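Local atomic coordinates of TagI restriction endonuclease (Thermocrispum agreste, PDB entry 6GHS), a protein that probably recognises modified cytosines, such as 5-methylcytosine, in DNA through an SRA domain and cleaves that DNA with an HNH nuclease domain. Residues Y124-A136 with V146-A160. Residues are numbered along the deposited sequence; the frame is centred on the assembly and turned at random.
Sequences YDGLYKVVAHWFA and VCQFQLVKIYDQVAA
Trp134 and Gln148 illustrate how a cross-strand pair can be fastened by side chains as well as backbone. Reciprocal N-H...O bonds join their peptides, while Trp134 NE1 donates to Gln148 OE1 (2.9 Å), which lies 22° out of the indole plane, ring and amide planes being 74° apart; Gln148 CB lies over one indole face. The same OE1 accepts from Lys236 of the second subunit, whose His237 meets the indole edge-to-face. With an alanine here instead of Trp134, Gln148 OE1 would probably lose its indole donor and that His237 its aromatic partner.

At the other end, Lys153 CG stands opposite its backbone N (chi1 -176°) and the chain continues extended, which lays it across Tyr128. Its CB sits over the phenol face, 4.0 Å from the ring centroid, a CH-pi contact; CG passes Leu127 O at 3.8 Å; CD comes within 4.0 Å of Tyr128 OH, which bonds to Gly62; CE approaches Asp125 O at 3.9 Å. NZ reaches that carbonyl only weakly (3.5 Å) and pairs with Glu15.

Between these ends, Val131 N bonds to Gln150 O; Val131, with its helix-like backbone (-109°/-44°), and Ala132 together oppose Gln150, a classic beta bulge. Phe149 packs on helix 89-100. The whole is a twisted, bulged antiparallel beta hairpin within the SRA domain's curved sheet.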
loop_
_atom_site.group_PDB
_atom_site.type_symbol
_atom_site.label_atom_id
_atom_site.label_comp_id
_atom_site.label_asym_id
_atom_site.label_seq_id
_atom_site.Cartn_x
_atom_site.Cartn_y
_atom_site.Cartn_z
ATOM N N TYR A 124 2.266 25.041 12.894
ATOM C CA TYR A 124 2.471 23.617 12.667
ATOM C C TYR A 124 1.168 23.016 12.129
ATOM O O TYR A 124 0.182 22.966 12.855
ATOM C CB TYR A 124 2.903 22.924 13.962
ATOM C CG TYR A 124 2.821 21.407 13.909
ATOM C CD1 TYR A 124 3.414 20.684 12.869
ATOM C CD2 TYR A 124 2.151 20.695 14.894
ATOM C CE1 TYR A 124 3.330 19.303 12.812
ATOM C CE2 TYR A 124 2.066 19.316 14.845
ATOM C CZ TYR A 124 2.658 18.624 13.808
ATOM O OH TYR A 124 2.569 17.253 13.777
ATOM N N ASP A 125 1.168 22.545 10.876
ATOM C CA ASP A 125 -0.044 22.010 10.228
ATOM C C ASP A 125 -0.153 20.482 10.200
ATOM O O ASP A 125 -0.801 19.921 9.320
ATOM C CB ASP A 125 -0.158 22.565 8.803
ATOM C CG ASP A 125 -0.401 24.054 8.781
ATOM O OD1 ASP A 125 -0.139 24.713 9.805
ATOM O OD2 ASP A 125 -0.856 24.576 7.742
ATOM N N GLY A 126 0.437 19.803 11.179
ATOM C CA GLY A 126 0.321 18.338 11.283
ATOM C C GLY A 126 1.154 17.491 10.327
ATOM O O GLY A 126 1.991 17.997 9.585
ATOM N N LEU A 127 0.889 16.190 10.340
ATOM C CA LEU A 127 1.689 15.215 9.610
ATOM C C LEU A 127 1.206 14.997 8.169
ATOM O O LEU A 127 0.004 14.913 7.896
ATOM C CB LEU A 127 1.662 13.878 10.347
ATOM C CG LEU A 127 1.965 13.856 11.848
ATOM C CD1 LEU A 127 1.613 12.494 12.429
ATOM C CD2 LEU A 127 3.417 14.199 12.140
ATOM N N TYR A 128 2.170 14.906 7.258
ATOM C CA TYR A 128 1.947 14.514 5.868
ATOM C C TYR A 128 2.788 13.281 5.537
ATOM O O TYR A 128 3.780 12.974 6.215
ATOM C CB TYR A 128 2.332 15.640 4.922
ATOM C CG TYR A 128 1.384 16.813 4.914
ATOM C CD1 TYR A 128 1.106 17.536 6.082
ATOM C CD2 TYR A 128 0.784 17.229 3.726
ATOM C CE1 TYR A 128 0.248 18.620 6.065
ATOM C CE2 TYR A 128 -0.080 18.315 3.700
ATOM C CZ TYR A 128 -0.347 19.007 4.870
ATOM O OH TYR A 128 -1.209 20.085 4.851
ATOM N N LYS A 129 2.372 12.588 4.482
ATOM C CA LYS A 129 3.002 11.363 4.007
ATOM C C LYS A 129 3.695 11.750 2.720
ATOM O O LYS A 129 3.143 12.514 1.938
ATOM C CB LYS A 129 1.912 10.332 3.737
ATOM C CG LYS A 129 2.336 8.970 3.198
ATOM C CD LYS A 129 1.086 8.190 2.752
ATOM C CE LYS A 129 1.374 6.794 2.207
ATOM N NZ LYS A 129 1.819 5.858 3.278
ATOM N N VAL A 130 4.912 11.264 2.506
ATOM C CA VAL A 130 5.620 11.496 1.243
ATOM C C VAL A 130 5.237 10.331 0.335
ATOM O O VAL A 130 5.353 9.166 0.731
ATOM C CB VAL A 130 7.148 11.545 1.425
ATOM C CG1 VAL A 130 7.824 11.955 0.123
ATOM C CG2 VAL A 130 7.517 12.505 2.551
ATOM N N VAL A 131 4.779 10.643 -0.872
ATOM C CA VAL A 131 4.212 9.636 -1.765
ATOM C C VAL A 131 5.108 9.326 -2.965
ATOM O O VAL A 131 5.267 8.160 -3.328
ATOM C CB VAL A 131 2.801 10.054 -2.214
ATOM C CG1 VAL A 131 2.283 9.151 -3.333
ATOM C CG2 VAL A 131 1.857 10.030 -1.018
ATOM N N ALA A 132 5.671 10.354 -3.589
ATOM C CA ALA A 132 6.567 10.152 -4.726
ATOM C C ALA A 132 7.612 11.230 -4.781
ATOM O O ALA A 132 7.475 12.253 -4.116
ATOM C CB ALA A 132 5.774 10.147 -6.021
ATOM N N HIS A 133 8.651 10.993 -5.580
ATOM C CA HIS A 133 9.671 12.004 -5.843
ATOM C C HIS A 133 10.186 11.938 -7.271
ATOM O O HIS A 133 10.127 10.905 -7.912
ATOM C CB HIS A 133 10.832 11.843 -4.880
ATOM C CG HIS A 133 11.622 10.600 -5.109
ATOM N ND1 HIS A 133 11.421 9.450 -4.380
ATOM C CD2 HIS A 133 12.600 10.316 -6.001
ATOM C CE1 HIS A 133 12.255 8.513 -4.802
ATOM N NE2 HIS A 133 12.983 9.015 -5.783
ATOM N N TRP A 134 10.706 13.051 -7.758
ATOM C CA TRP A 134 11.222 13.123 -9.117
ATOM C C TRP A 134 12.176 14.288 -9.244
ATOM O O TRP A 134 12.370 15.048 -8.295
ATOM C CB TRP A 134 10.070 13.310 -10.104
ATOM C CG TRP A 134 9.278 14.523 -9.798
ATOM C CD1 TRP A 134 9.488 15.789 -10.266
ATOM C CD2 TRP A 134 8.165 14.600 -8.913
ATOM N NE1 TRP A 134 8.559 16.649 -9.735
ATOM C CE2 TRP A 134 7.734 15.944 -8.902
ATOM C CE3 TRP A 134 7.481 13.659 -8.130
ATOM C CZ2 TRP A 134 6.656 16.372 -8.141
ATOM C CZ3 TRP A 134 6.407 14.085 -7.370
ATOM C CH2 TRP A 134 6.004 15.433 -7.379
ATOM N N PHE A 135 12.762 14.416 -10.432
ATOM C CA PHE A 135 13.535 15.593 -10.805
ATOM C C PHE A 135 12.835 16.329 -11.921
ATOM O O PHE A 135 12.207 15.706 -12.786
ATOM C CB PHE A 135 14.944 15.204 -11.208
ATOM C CG PHE A 135 15.777 14.788 -10.048
ATOM C CD1 PHE A 135 15.608 13.532 -9.478
ATOM C CD2 PHE A 135 16.688 15.660 -9.484
ATOM C CE1 PHE A 135 16.360 13.143 -8.382
ATOM C CE2 PHE A 135 17.443 15.278 -8.392
ATOM C CZ PHE A 135 17.280 14.019 -7.838
ATOM N N ALA A 136 12.911 17.656 -11.864
ATOM C CA ALA A 136 12.371 18.519 -12.911
ATOM C C ALA A 136 13.344 19.662 -13.150
ATOM O O ALA A 136 14.371 19.755 -12.478
ATOM C CB ALA A 136 10.995 19.047 -12.516
ATOM N N VAL A 146 16.135 20.242 -10.337
ATOM C CA VAL A 146 15.830 20.188 -8.909
ATOM C C VAL A 146 15.068 18.915 -8.581
ATOM O O VAL A 146 14.390 18.339 -9.436
ATOM C CB VAL A 146 15.000 21.395 -8.423
ATOM C CG1 VAL A 146 15.862 22.644 -8.421
ATOM C CG2 VAL A 146 13.730 21.597 -9.260
ATOM N N CYS A 147 15.181 18.519 -7.322
ATOM C CA CYS A 147 14.483 17.382 -6.770
ATOM C C CYS A 147 13.123 17.825 -6.240
ATOM O O CYS A 147 13.025 18.888 -5.661
ATOM C CB CYS A 147 15.318 16.831 -5.629
ATOM S SG CYS A 147 14.781 15.203 -5.131
ATOM N N GLN A 148 12.083 17.021 -6.417
ATOM C CA GLN A 148 10.749 17.384 -5.923
ATOM C C GLN A 148 10.006 16.222 -5.285
ATOM O O GLN A 148 10.227 15.068 -5.621
ATOM C CB GLN A 148 9.906 17.975 -7.047
ATOM C CG GLN A 148 10.055 19.475 -7.187
ATOM C CD GLN A 148 9.174 20.056 -8.276
ATOM O OE1 GLN A 148 8.985 19.454 -9.339
ATOM N NE2 GLN A 148 8.630 21.238 -8.019
ATOM N N PHE A 149 9.114 16.548 -4.364
ATOM C CA PHE A 149 8.396 15.555 -3.585
ATOM C C PHE A 149 6.908 15.872 -3.624
ATOM O O PHE A 149 6.518 17.030 -3.732
ATOM C CB PHE A 149 8.914 15.542 -2.138
ATOM C CG PHE A 149 10.395 15.307 -2.036
ATOM C CD1 PHE A 149 11.285 16.363 -2.144
ATOM C CD2 PHE A 149 10.904 14.018 -1.863
ATOM C CE1 PHE A 149 12.650 16.139 -2.069
ATOM C CE2 PHE A 149 12.269 13.790 -1.792
ATOM C CZ PHE A 149 13.140 14.850 -1.890
ATOM N N GLN A 150 6.092 14.824 -3.558
ATOM C CA GLN A 150 4.659 14.962 -3.383
ATOM C C GLN A 150 4.275 14.547 -1.957
ATOM O O GLN A 150 4.544 13.411 -1.545
ATOM C CB GLN A 150 3.939 14.094 -4.396
ATOM C CG GLN A 150 2.458 14.411 -4.520
ATOM C CD GLN A 150 1.741 13.451 -5.440
ATOM O OE1 GLN A 150 2.130 12.289 -5.571
ATOM N NE2 GLN A 150 0.684 13.931 -6.082
ATOM N N LEU A 151 3.660 15.471 -1.210
ATOM C CA LEU A 151 3.218 15.204 0.170
ATOM C C LEU A 151 1.697 15.302 0.290
ATOM O O LEU A 151 1.091 16.208 -0.268
ATOM C CB LEU A 151 3.898 16.146 1.169
ATOM C CG LEU A 151 5.402 15.903 1.345
ATOM C CD1 LEU A 151 6.205 16.646 0.294
ATOM C CD2 LEU A 151 5.888 16.311 2.723
ATOM N N VAL A 152 1.103 14.350 1.010
ATOM C CA VAL A 152 -0.353 14.214 1.168
ATOM C C VAL A 152 -0.670 14.177 2.654
ATOM O O VAL A 152 -0.004 13.466 3.413
ATOM C CB VAL A 152 -0.878 12.898 0.549
ATOM C CG1 VAL A 152 -2.368 12.708 0.848
ATOM C CG2 VAL A 152 -0.630 12.870 -0.951
ATOM N N LYS A 153 -1.704 14.900 3.070
ATOM C CA LYS A 153 -2.019 14.948 4.483
ATOM C C LYS A 153 -2.534 13.614 4.993
ATOM O O LYS A 153 -3.437 13.016 4.419
ATOM C CB LYS A 153 -3.025 16.034 4.819
ATOM C CG LYS A 153 -3.251 16.125 6.322
ATOM C CD LYS A 153 -3.663 17.510 6.735
ATOM C CE LYS A 153 -3.706 17.614 8.242
ATOM N NZ LYS A 153 -4.087 19.010 8.570
ATOM N N ILE A 154 -1.931 13.174 6.086
ATOM C CA ILE A 154 -2.395 12.033 6.828
ATOM C C ILE A 154 -3.555 12.511 7.684
ATOM O O ILE A 154 -3.367 13.372 8.545
ATOM C CB ILE A 154 -1.266 11.491 7.706
ATOM C CG1 ILE A 154 -0.209 10.850 6.815
ATOM C CG2 ILE A 154 -1.785 10.485 8.724
ATOM C CD1 ILE A 154 1.148 10.775 7.470
ATOM N N TYR A 155 -4.745 11.965 7.431
ATOM C CA TYR A 155 -5.929 12.248 8.247
ATOM C C TYR A 155 -6.192 11.166 9.285
ATOM O O TYR A 155 -6.499 11.483 10.434
ATOM C CB TYR A 155 -7.165 12.492 7.366
ATOM C CG TYR A 155 -7.259 13.934 6.927
ATOM C CD1 TYR A 155 -7.315 14.963 7.879
ATOM C CD2 TYR A 155 -7.274 14.285 5.568
ATOM C CE1 TYR A 155 -7.388 16.296 7.497
ATOM C CE2 TYR A 155 -7.352 15.620 5.172
ATOM C CZ TYR A 155 -7.409 16.623 6.141
ATOM O OH TYR A 155 -7.482 17.953 5.785
ATOM N N ASP A 156 -6.071 9.904 8.887
ATOM C CA ASP A 156 -6.089 8.786 9.827
ATOM C C ASP A 156 -4.764 8.031 9.710
ATOM O O ASP A 156 -4.357 7.670 8.605
ATOM C CB ASP A 156 -7.274 7.864 9.526
ATOM C CG ASP A 156 -7.455 6.768 10.573
ATOM O OD1 ASP A 156 -7.306 7.039 11.788
ATOM O OD2 ASP A 156 -7.756 5.626 10.173
ATOM N N GLN A 157 -4.104 7.791 10.845
ATOM C CA GLN A 157 -2.756 7.189 10.866
ATOM C C GLN A 157 -2.719 5.674 10.608
ATOM O O GLN A 157 -1.740 5.162 10.053
ATOM C CB GLN A 157 -2.052 7.512 12.181
ATOM C CG GLN A 157 -1.854 9.005 12.368
ATOM C CD GLN A 157 -0.988 9.348 13.555
ATOM O OE1 GLN A 157 -0.258 8.505 14.084
ATOM N NE2 GLN A 157 -1.060 10.601 13.980
ATOM N N VAL A 158 -3.774 4.966 11.007
ATOM C CA VAL A 158 -3.904 3.523 10.732
ATOM C C VAL A 158 -4.283 3.280 9.251
ATOM O O VAL A 158 -3.897 2.266 8.667
ATOM C CB VAL A 158 -4.920 2.839 11.700
ATOM C CG1 VAL A 158 -5.010 1.335 11.430
ATOM C CG2 VAL A 158 -4.543 3.098 13.163
ATOM N N ALA A 159 -5.025 4.214 8.654
ATOM C CA ALA A 159 -5.444 4.122 7.250
ATOM C C ALA A 159 -4.278 4.209 6.250
ATOM O O ALA A 159 -4.164 3.350 5.374
ATOM C CB ALA A 159 -6.485 5.197 6.938
ATOM N N ALA A 160 -3.425 5.233 6.388
ATOM C CA ALA A 160 -2.336 5.515 5.414
ATOM C C ALA A 160 -1.072 4.651 5.570
ATOM O O ALA A 160 -0.177 4.732 4.724
ATOM C CB ALA A 160 -1.962 6.995 5.434
HETATM O O HOH W 1 -2.356 15.265 10.092
#